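Local coordinates for Cobalt/magnesium transport protein CorA (Methanocaldococcus jannaschii, PDB 4EGW) that mediates the influx of magnesium ions across the cell membrane, as a homopentamer that closes when cytoplasmic magnesium is high and opens when it is low, at residues D178-L183 against A254-V259; D185-G190 against M264-S269; E164-Y169 against L247-M252. All blocks are in the same frame, centred on the assembly; numbering follows the deposited sequence.

Contact 1. Residues D178-L183 against A254-V259; sequences DELEEL and ATYREV. With BU1 (1,4-butanediol), chain G.
L180 carries the direct packing here, through one methyl group. Its CD1 lies 4.1 Å from CD1 of Y256 and also reaches CG1 of V259, so it sits against residues from successive turns of the facing helix. The side chain is fully extended beyond CB (chi2 -178°), which carries CD1 across to that helix; it meets the Y256 ring obliquely. Nothing polar joins the two segments directly, and the contact is apolar and largely buried.

A molecule of 1,4-butanediol lies beside this packing. L180 CB is 3.1 Å from its O5, while E181, whose backbone N stands 3.5 Å from the same oxygen, borders that end too. Farther along, the diol meets the edge of the Y256 ring near the ring plane, C4 being 3.2 Å from CE1. V259 divides its branches: CG1, anti to the backbone N (chi1 169°), faces L180, whereas CG2 approaches diol C3 at 3.7 Å. An alanine in place of Y256 would probably open a gap beside L180 CD1 and diol C4, leaving L206 of helix 193-225 and L173 and L176 without the ring they pack on.

E177 and E184 complete the diol pocket. L180 also touches L260 and M263, so Y256, V259, L260 and M263 form a four-residue hole around it. This is knobs-into-holes packing between the long helices 156-186 and 233-270 of the CorA cytoplasmic domain, with the pocket opening beside the knob.

Contact 2. Residues D185-G190 against M264-S269; sequences DKLLAG and MDITLS
L187 bridges to I266 and T267 with its CD2 methyl, and the whole direct contact rests on that one group. CD2 lies 3.9 Å from CG2 of I266, a methyl-to-methyl contact in which the two side chains cross at about a right angle. I266 presents this branch because CG2 stands anti to the backbone N, while its longer arm, CG1 and CD1, leads away from L187. That leaves a thin apolar patch, with I266 itself largely exposed.

The second touch pairs a methyl with an oxygen. L187 CD2 is 3.7 Å from OG1 of T267, again with the side chains at roughly a right angle, and this is van der Waals contact. The hydroxyl is already engaged inside its own helix, where OG1 hydrogen-bonds to the carbonyl oxygen of M263. L187 therefore meets a polar atom that is already satisfied, and T267 keeps a buried position, packed on M196 and I199 of helix 193-225.

Polar links hold each segment rather than joining the two. In 264-269 the helix continues regularly through the bond from S269 N to D265 O, 2.9 Å. On the other side the chain is only weakly bonded as a helix at D185 and K186, and L187 to A189 keep helical backbone angles without the regular bonds before the chain reaches G190, whose positive phi of 71° suits a residue without a side chain. K186 anchors this end, its NZ forming salt bridges with D192 and E194, just where helix 193-225 begins.

The arrangement is that of a helical hairpin tip: the turn leaving helix 156-186 rests on the last part of helix 233-270, which in CorA transporters leads on towards the first transmembrane segment.

Contact 3. Residues E164-Y169 against L247-M252; sequences EITRSY and LQLIDM
The end of L249 drives between T166 and Y169, with its CD1 methyl doing the touching. CD1 comes within 3.6 Å of T166 CG2, the two side chains crossing at a slant, and lies as close to the T166 carbonyl oxygen. It also meets Y169 low down, 3.7 Å from CB, well short of the phenol end. L249 is stretched out for this, with CD1 anti to CA (chi2 -179°).

T166 turns its two branches to different tasks. With chi1 at -55°, OG1 stays beside the backbone N and hydrogen-bonds to the L162 carbonyl, while CG2 stands anti to that N and faces L249. Y169 also starts out towards the facing helix, but its ring leads away: OH hydrogen-bonds to the carbonyl of K101 on strand 96-104, and the ring packs edge-to-face with F209 of helix 193-225.

Away from the interface, R167 NE forms a salt bridge with E164 OE2 at 3.4 Å, and its NH2 hydrogen-bonds to S170 OG of the second subunit.

L249 further touches S170 and L173, and T166, Y169, S170 and L173 together make a complete four-residue hole around it. The motif is knobs-into-holes packing, joining helix 233-270 to helix 156-186 where the latter lies against the sheet of the alpha/beta domain.

In the fold
All three contacts join helix 156-186, or the turn that leaves it, to helix 233-270. Their first segments follow one another in the order contact 3, contact 1, contact 2, and their second segments repeat that order, so the two helices run parallel, with helix 193-225 returning between them in sequence. Centres lie about 15 Å apart from contact 3 to contact 1, 13 Å from contact 1 to contact 2, and 28 Å end to end. Contact 3 is nearest the chain's centre and contact 2 farthest out. The row thus follows the cytoplasmic helical bundle from the alpha/beta domain towards the end that, in the whole transporter, continues into the membrane.

Contact 1. Residues D178-L183 against A254-V259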
loop_
_atom_site.group_PDB
_atom_site.type_symbol
_atom_site.label_atom_id
_atom_site.label_comp_id
_atom_site.label_asym_id
_atom_site.label_seq_id
_atom_site.Cartn_x
_atom_site.Cartn_y
_atom_site.Cartn_z
ATOM N N ASP A 178 1.325 1.961 13.542
ATOM C CA ASP A 178 2.280 1.198 14.339
ATOM C C ASP A 178 2.746 2.039 15.509
ATOM O O ASP A 178 2.693 1.615 16.661
ATOM C CB ASP A 178 3.504 0.805 13.504
ATOM C CG ASP A 178 3.191 -0.234 12.435
ATOM O OD1 ASP A 178 2.043 -0.271 11.928
ATOM O OD2 ASP A 178 4.115 -1.008 12.094
ATOM N N GLU A 179 3.212 3.242 15.194
ATOM C CA GLU A 179 3.749 4.140 16.197
ATOM C C GLU A 179 2.729 4.347 17.303
ATOM O O GLU A 179 3.093 4.597 18.453
ATOM C CB GLU A 179 4.156 5.474 15.564
ATOM C CG GLU A 179 5.233 5.332 14.506
ATOM C CD GLU A 179 6.120 6.557 14.387
ATOM O OE1 GLU A 179 6.160 7.153 13.285
ATOM O OE2 GLU A 179 6.790 6.909 15.387
ATOM N N LEU A 180 1.453 4.228 16.957
ATOM C CA LEU A 180 0.395 4.379 17.941
ATOM C C LEU A 180 0.407 3.215 18.923
ATOM O O LEU A 180 0.457 3.419 20.143
ATOM C CB LEU A 180 -0.972 4.478 17.263
ATOM C CG LEU A 180 -1.244 5.701 16.388
ATOM C CD1 LEU A 180 -2.658 5.617 15.874
ATOM C CD2 LEU A 180 -1.023 7.004 17.149
ATOM N N GLU A 181 0.372 1.997 18.388
ATOM C CA GLU A 181 0.456 0.812 19.231
ATOM C C GLU A 181 1.715 0.877 20.106
ATOM O O GLU A 181 1.658 0.603 21.311
ATOM C CB GLU A 181 0.418 -0.475 18.392
ATOM C CG GLU A 181 -0.995 -0.960 18.004
ATOM C CD GLU A 181 -1.731 -1.701 19.136
ATOM O OE1 GLU A 181 -1.303 -2.818 19.512
ATOM O OE2 GLU A 181 -2.750 -1.171 19.641
ATOM N N GLU A 182 2.840 1.259 19.501
ATOM C CA GLU A 182 4.107 1.385 20.231
ATOM C C GLU A 182 4.039 2.512 21.254
ATOM O O GLU A 182 4.762 2.503 22.251
ATOM C CB GLU A 182 5.298 1.611 19.278
ATOM C CG GLU A 182 5.832 0.348 18.581
ATOM C CD GLU A 182 7.270 0.495 18.077
ATOM O OE1 GLU A 182 8.045 1.264 18.693
ATOM O OE2 GLU A 182 7.628 -0.159 17.068
ATOM N N LEU A 183 3.163 3.479 20.999
ATOM C CA LEU A 183 3.005 4.619 21.889
ATOM C C LEU A 183 2.189 4.256 23.123
ATOM O O LEU A 183 2.448 4.766 24.208
ATOM C CB LEU A 183 2.375 5.799 21.151
ATOM C CG LEU A 183 2.871 7.163 21.631
ATOM C CD1 LEU A 183 4.220 7.039 22.342
ATOM C CD2 LEU A 183 2.950 8.146 20.469
ATOM N N ALA A 254 -8.794 10.224 10.399
ATOM C CA ALA A 254 -9.758 10.599 11.415
ATOM C C ALA A 254 -9.596 9.698 12.639
ATOM O O ALA A 254 -9.354 10.162 13.756
ATOM C CB ALA A 254 -11.170 10.500 10.862
ATOM N N THR A 255 -9.717 8.398 12.421
ATOM C CA THR A 255 -9.600 7.441 13.507
ATOM C C THR A 255 -8.340 7.703 14.342
ATOM O O THR A 255 -8.367 7.624 15.574
ATOM C CB THR A 255 -9.570 6.017 12.950
ATOM O OG1 THR A 255 -10.691 5.835 12.075
ATOM C CG2 THR A 255 -9.625 5.001 14.075
ATOM N N TYR A 256 -7.248 8.036 13.664
ATOM C CA TYR A 256 -5.949 8.149 14.316
ATOM C C TYR A 256 -5.791 9.415 15.146
ATOM O O TYR A 256 -5.244 9.380 16.253
ATOM C CB TYR A 256 -4.816 8.054 13.290
ATOM C CG TYR A 256 -4.819 6.774 12.490
ATOM C CD1 TYR A 256 -5.543 5.664 12.908
ATOM C CD2 TYR A 256 -4.094 6.676 11.306
ATOM C CE1 TYR A 256 -5.549 4.490 12.159
ATOM C CE2 TYR A 256 -4.092 5.509 10.553
ATOM C CZ TYR A 256 -4.822 4.423 10.983
ATOM O OH TYR A 256 -4.812 3.273 10.231
ATOM N N ARG A 257 -6.246 10.545 14.615
ATOM C CA ARG A 257 -6.249 11.752 15.423
ATOM C C ARG A 257 -7.048 11.471 16.680
ATOM O O ARG A 257 -6.632 11.844 17.773
ATOM C CB ARG A 257 -6.847 12.938 14.680
ATOM C CG ARG A 257 -7.127 14.120 15.596
ATOM C CD ARG A 257 -7.971 15.171 14.909
ATOM N NE ARG A 257 -8.605 16.067 15.868
ATOM C CZ ARG A 257 -9.247 17.181 15.532
ATOM N NH1 ARG A 257 -9.330 17.541 14.257
ATOM N NH2 ARG A 257 -9.800 17.938 16.470
ATOM N N GLU A 258 -8.187 10.798 16.521
ATOM C CA GLU A 258 -9.004 10.412 17.666
ATOM C C GLU A 258 -8.048 9.830 18.695
ATOM O O GLU A 258 -7.834 10.407 19.760
ATOM C CB GLU A 258 -10.034 9.338 17.288
ATOM C CG GLU A 258 -11.019 9.693 16.167
ATOM C CD GLU A 258 -11.901 8.503 15.740
ATOM O OE1 GLU A 258 -11.911 7.472 16.452
ATOM O OE2 GLU A 258 -12.581 8.595 14.690
ATOM N N VAL A 259 -7.444 8.698 18.345
ATOM C CA VAL A 259 -6.543 7.987 19.241
ATOM C C VAL A 259 -5.454 8.869 19.852
ATOM O O VAL A 259 -5.060 8.659 20.994
ATOM C CB VAL A 259 -5.839 6.841 18.510
ATOM C CG1 VAL A 259 -4.712 6.296 19.372
ATOM C CG2 VAL A 259 -6.834 5.751 18.136
HETATM C C1 BU1 G . -4.454 2.040 17.981
HETATM C C2 BU1 G . -5.245 1.780 16.748
HETATM C C3 BU1 G . -5.708 2.948 15.943
HETATM C C4 BU1 G . -6.362 2.624 14.644
HETATM O O5 BU1 G . -3.107 2.291 17.829
HETATM O O6 BU1 G . -6.198 1.334 14.165
#

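Contact 2. Residues D185-G190 against M264-S269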
loop_
_atom_site.group_PDB
_atom_site.type_symbol
_atom_site.label_atom_id
_atom_site.label_comp_id
_atom_site.label_asym_id
_atom_site.label_seq_id
_atom_site.Cartn_x
_atom_site.Cartn_y
_atom_site.Cartn_z
ATOM N N ASP A 185 2.267 1.693 24.968
ATOM C CA ASP A 185 3.134 1.177 26.019
ATOM C C ASP A 185 3.914 2.297 26.695
ATOM O O ASP A 185 3.985 2.360 27.924
ATOM C CB ASP A 185 4.099 0.132 25.460
ATOM C CG ASP A 185 3.457 -1.226 25.306
ATOM O OD1 ASP A 185 2.208 -1.294 25.297
ATOM O OD2 ASP A 185 4.207 -2.222 25.192
ATOM N N LYS A 186 4.461 3.208 25.894
ATOM C CA LYS A 186 5.356 4.238 26.411
ATOM C C LYS A 186 4.658 5.004 27.546
ATOM O O LYS A 186 5.301 5.670 28.366
ATOM C CB LYS A 186 5.792 5.183 25.278
ATOM C CG LYS A 186 7.175 5.827 25.462
ATOM C CD LYS A 186 7.630 6.555 24.188
ATOM C CE LYS A 186 9.029 7.165 24.326
ATOM N NZ LYS A 186 9.054 8.403 25.158
ATOM N N LEU A 187 3.335 4.888 27.592
ATOM C CA LEU A 187 2.548 5.529 28.635
ATOM C C LEU A 187 2.500 4.690 29.919
ATOM O O LEU A 187 2.122 5.186 30.987
ATOM C CB LEU A 187 1.146 5.849 28.110
ATOM C CG LEU A 187 1.122 6.978 27.069
ATOM C CD1 LEU A 187 0.140 6.690 25.957
ATOM C CD2 LEU A 187 0.807 8.312 27.729
ATOM N N LEU A 188 2.897 3.424 29.812
ATOM C CA LEU A 188 3.110 2.601 30.999
ATOM C C LEU A 188 4.287 3.213 31.740
ATOM O O LEU A 188 4.354 3.178 32.968
ATOM C CB LEU A 188 3.439 1.158 30.610
ATOM C CG LEU A 188 2.575 0.530 29.513
ATOM C CD1 LEU A 188 3.210 -0.748 29.004
ATOM C CD2 LEU A 188 1.165 0.279 29.999
ATOM N N ALA A 189 5.219 3.764 30.963
ATOM C CA ALA A 189 6.336 4.539 31.487
ATOM C C ALA A 189 5.852 5.908 31.957
ATOM O O ALA A 189 6.626 6.705 32.493
ATOM C CB ALA A 189 7.418 4.690 30.438
ATOM N N GLY A 190 4.573 6.184 31.715
ATOM C CA GLY A 190 3.937 7.398 32.199
ATOM C C GLY A 190 4.413 8.645 31.483
ATOM O O GLY A 190 4.883 8.573 30.340
ATOM N N MET A 264 -3.027 11.921 24.294
ATOM C CA MET A 264 -2.593 13.214 24.803
ATOM C C MET A 264 -3.244 13.442 26.127
ATOM O O MET A 264 -2.564 13.673 27.123
ATOM C CB MET A 264 -2.961 14.369 23.882
ATOM C CG MET A 264 -2.239 15.662 24.259
ATOM S SD MET A 264 -0.449 15.534 23.988
ATOM C CE MET A 264 0.144 16.740 25.167
ATOM N N ASP A 265 -4.571 13.362 26.135
ATOM C CA ASP A 265 -5.332 13.566 27.358
ATOM C C ASP A 265 -4.647 12.735 28.437
ATOM O O ASP A 265 -4.469 13.184 29.572
ATOM C CB ASP A 265 -6.786 13.098 27.184
ATOM C CG ASP A 265 -7.551 13.890 26.115
ATOM O OD1 ASP A 265 -7.089 14.977 25.697
ATOM O OD2 ASP A 265 -8.636 13.421 25.705
ATOM N N ILE A 266 -4.227 11.533 28.056
ATOM C CA ILE A 266 -3.553 10.632 28.973
ATOM C C ILE A 266 -2.220 11.203 29.423
ATOM O O ILE A 266 -1.971 11.324 30.617
ATOM C CB ILE A 266 -3.306 9.264 28.334
ATOM C CG1 ILE A 266 -4.617 8.702 27.788
ATOM C CG2 ILE A 266 -2.697 8.329 29.347
ATOM C CD1 ILE A 266 -5.775 8.800 28.769
ATOM N N THR A 267 -1.374 11.574 28.466
ATOM C CA THR A 267 -0.056 12.084 28.797
ATOM C C THR A 267 -0.248 13.185 29.822
ATOM O O THR A 267 0.597 13.396 30.694
ATOM C CB THR A 267 0.645 12.683 27.567
ATOM O OG1 THR A 267 0.544 11.774 26.470
ATOM C CG2 THR A 267 2.114 12.939 27.857
ATOM N N LEU A 268 -1.388 13.862 29.715
ATOM C CA LEU A 268 -1.726 15.004 30.560
ATOM C C LEU A 268 -2.223 14.618 31.959
ATOM O O LEU A 268 -1.960 15.321 32.935
ATOM C CB LEU A 268 -2.747 15.894 29.842
ATOM C CG LEU A 268 -2.171 17.050 29.004
ATOM C CD1 LEU A 268 -0.709 16.821 28.596
ATOM C CD2 LEU A 268 -3.051 17.355 27.786
ATOM N N SER A 269 -2.949 13.510 32.056
ATOM C CA SER A 269 -3.367 13.001 33.356
ATOM C C SER A 269 -2.218 12.311 34.112
ATOM O O SER A 269 -2.360 11.941 35.277
ATOM C CB SER A 269 -4.587 12.087 33.217
ATOM O OG SER A 269 -4.568 11.372 31.994
#

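Contact 3. Residues E164-Y169 against L247-M252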
loop_
_atom_site.group_PDB
_atom_site.type_symbol
_atom_site.label_atom_id
_atom_site.label_comp_id
_atom_site.label_asym_id
_atom_site.label_seq_id
_atom_site.Cartn_x
_atom_site.Cartn_y
_atom_site.Cartn_z
ATOM N N GLU A 164 -0.473 6.103 -7.001
ATOM C CA GLU A 164 0.779 5.948 -6.282
ATOM C C GLU A 164 0.858 6.947 -5.159
ATOM O O GLU A 164 1.305 6.613 -4.066
ATOM C CB GLU A 164 1.990 6.084 -7.194
ATOM C CG GLU A 164 2.450 4.768 -7.794
ATOM C CD GLU A 164 2.531 3.653 -6.764
ATOM O OE1 GLU A 164 3.023 3.909 -5.637
ATOM O OE2 GLU A 164 2.089 2.523 -7.084
ATOM N N ILE A 165 0.413 8.170 -5.405
ATOM C CA ILE A 165 0.418 9.148 -4.336
ATOM C C ILE A 165 -0.438 8.582 -3.232
ATOM O O ILE A 165 0.040 8.334 -2.125
ATOM C CB ILE A 165 -0.177 10.477 -4.780
ATOM C CG1 ILE A 165 0.692 11.109 -5.863
ATOM C CG2 ILE A 165 -0.322 11.415 -3.596
ATOM C CD1 ILE A 165 0.168 12.444 -6.333
ATOM N N THR A 166 -1.697 8.311 -3.559
ATOM C CA THR A 166 -2.643 7.834 -2.557
ATOM C C THR A 166 -2.047 6.674 -1.762
ATOM O O THR A 166 -2.231 6.573 -0.542
ATOM C CB THR A 166 -3.982 7.439 -3.188
ATOM O OG1 THR A 166 -4.497 8.546 -3.947
ATOM C CG2 THR A 166 -4.986 7.063 -2.108
ATOM N N ARG A 167 -1.314 5.818 -2.463
ATOM C CA ARG A 167 -0.615 4.699 -1.847
ATOM C C ARG A 167 0.516 5.149 -0.931
ATOM O O ARG A 167 0.842 4.465 0.044
ATOM C CB ARG A 167 -0.081 3.769 -2.919
ATOM C CG ARG A 167 -0.962 2.564 -3.134
ATOM C CD ARG A 167 -0.398 1.659 -4.226
ATOM N NE ARG A 167 1.016 1.354 -4.029
ATOM C CZ ARG A 167 1.473 0.193 -3.576
ATOM N NH1 ARG A 167 0.625 -0.781 -3.270
ATOM N NH2 ARG A 167 2.777 0.001 -3.438
ATOM N N SER A 168 1.119 6.294 -1.249
ATOM C CA SER A 168 2.081 6.912 -0.339
ATOM C C SER A 168 1.369 7.123 0.987
ATOM O O SER A 168 1.816 6.665 2.029
ATOM C CB SER A 168 2.569 8.270 -0.868
ATOM O OG SER A 168 3.166 8.176 -2.150
ATOM N N TYR A 169 0.239 7.811 0.933
ATOM C CA TYR A 169 -0.515 8.111 2.134
ATOM C C TYR A 169 -0.859 6.846 2.899
ATOM O O TYR A 169 -0.657 6.766 4.123
ATOM C CB TYR A 169 -1.809 8.800 1.765
ATOM C CG TYR A 169 -1.703 10.273 1.454
ATOM C CD1 TYR A 169 -1.538 11.198 2.468
ATOM C CD2 TYR A 169 -1.831 10.746 0.151
ATOM C CE1 TYR A 169 -1.485 12.559 2.201
ATOM C CE2 TYR A 169 -1.774 12.107 -0.124
ATOM C CZ TYR A 169 -1.606 13.003 0.908
ATOM O OH TYR A 169 -1.551 14.350 0.663
ATOM N N LEU A 247 -11.140 8.230 0.942
ATOM C CA LEU A 247 -12.087 8.292 2.042
ATOM C C LEU A 247 -11.692 7.356 3.189
ATOM O O LEU A 247 -11.797 7.742 4.365
ATOM C CB LEU A 247 -13.510 8.011 1.557
ATOM C CG LEU A 247 -14.236 9.220 0.954
ATOM C CD1 LEU A 247 -15.427 8.767 0.147
ATOM C CD2 LEU A 247 -14.662 10.216 2.023
ATOM N N GLN A 248 -11.233 6.144 2.866
ATOM C CA GLN A 248 -10.687 5.277 3.910
ATOM C C GLN A 248 -9.603 6.034 4.675
ATOM O O GLN A 248 -9.638 6.118 5.909
ATOM C CB GLN A 248 -10.072 4.009 3.321
ATOM C CG GLN A 248 -11.006 2.837 3.170
ATOM C CD GLN A 248 -10.356 1.697 2.402
ATOM O OE1 GLN A 248 -9.201 1.339 2.648
ATOM N NE2 GLN A 248 -11.089 1.134 1.447
ATOM N N LEU A 249 -8.641 6.578 3.925
ATOM C CA LEU A 249 -7.458 7.196 4.511
ATOM C C LEU A 249 -7.865 8.343 5.397
ATOM O O LEU A 249 -7.373 8.506 6.514
ATOM C CB LEU A 249 -6.534 7.713 3.416
ATOM C CG LEU A 249 -6.079 6.636 2.448
ATOM C CD1 LEU A 249 -5.152 7.232 1.435
ATOM C CD2 LEU A 249 -5.393 5.580 3.229
ATOM N N ILE A 250 -8.775 9.153 4.889
ATOM C CA ILE A 250 -9.334 10.200 5.709
ATOM C C ILE A 250 -9.920 9.596 6.988
ATOM O O ILE A 250 -9.686 10.113 8.087
ATOM C CB ILE A 250 -10.391 10.969 4.948
ATOM C CG1 ILE A 250 -9.750 11.659 3.754
ATOM C CG2 ILE A 250 -11.014 12.003 5.848
ATOM C CD1 ILE A 250 -10.743 12.388 2.896
ATOM N N ASP A 251 -10.647 8.489 6.848
ATOM C CA ASP A 251 -11.230 7.794 7.992
ATOM C C ASP A 251 -10.159 7.365 8.978
ATOM O O ASP A 251 -10.265 7.642 10.179
ATOM C CB ASP A 251 -12.009 6.564 7.537
ATOM C CG ASP A 251 -13.331 6.916 6.903
ATOM O OD1 ASP A 251 -14.033 7.793 7.454
ATOM O OD2 ASP A 251 -13.668 6.327 5.852
ATOM N N MET A 252 -9.140 6.675 8.468
ATOM C CA MET A 252 -8.028 6.251 9.299
ATOM C C MET A 252 -7.414 7.490 9.936
ATOM O O MET A 252 -7.281 7.579 11.160
ATOM C CB MET A 252 -6.965 5.520 8.477
ATOM C CG MET A 252 -7.501 4.464 7.498
ATOM S SD MET A 252 -6.159 3.713 6.522
ATOM C CE MET A 252 -7.095 2.783 5.308
#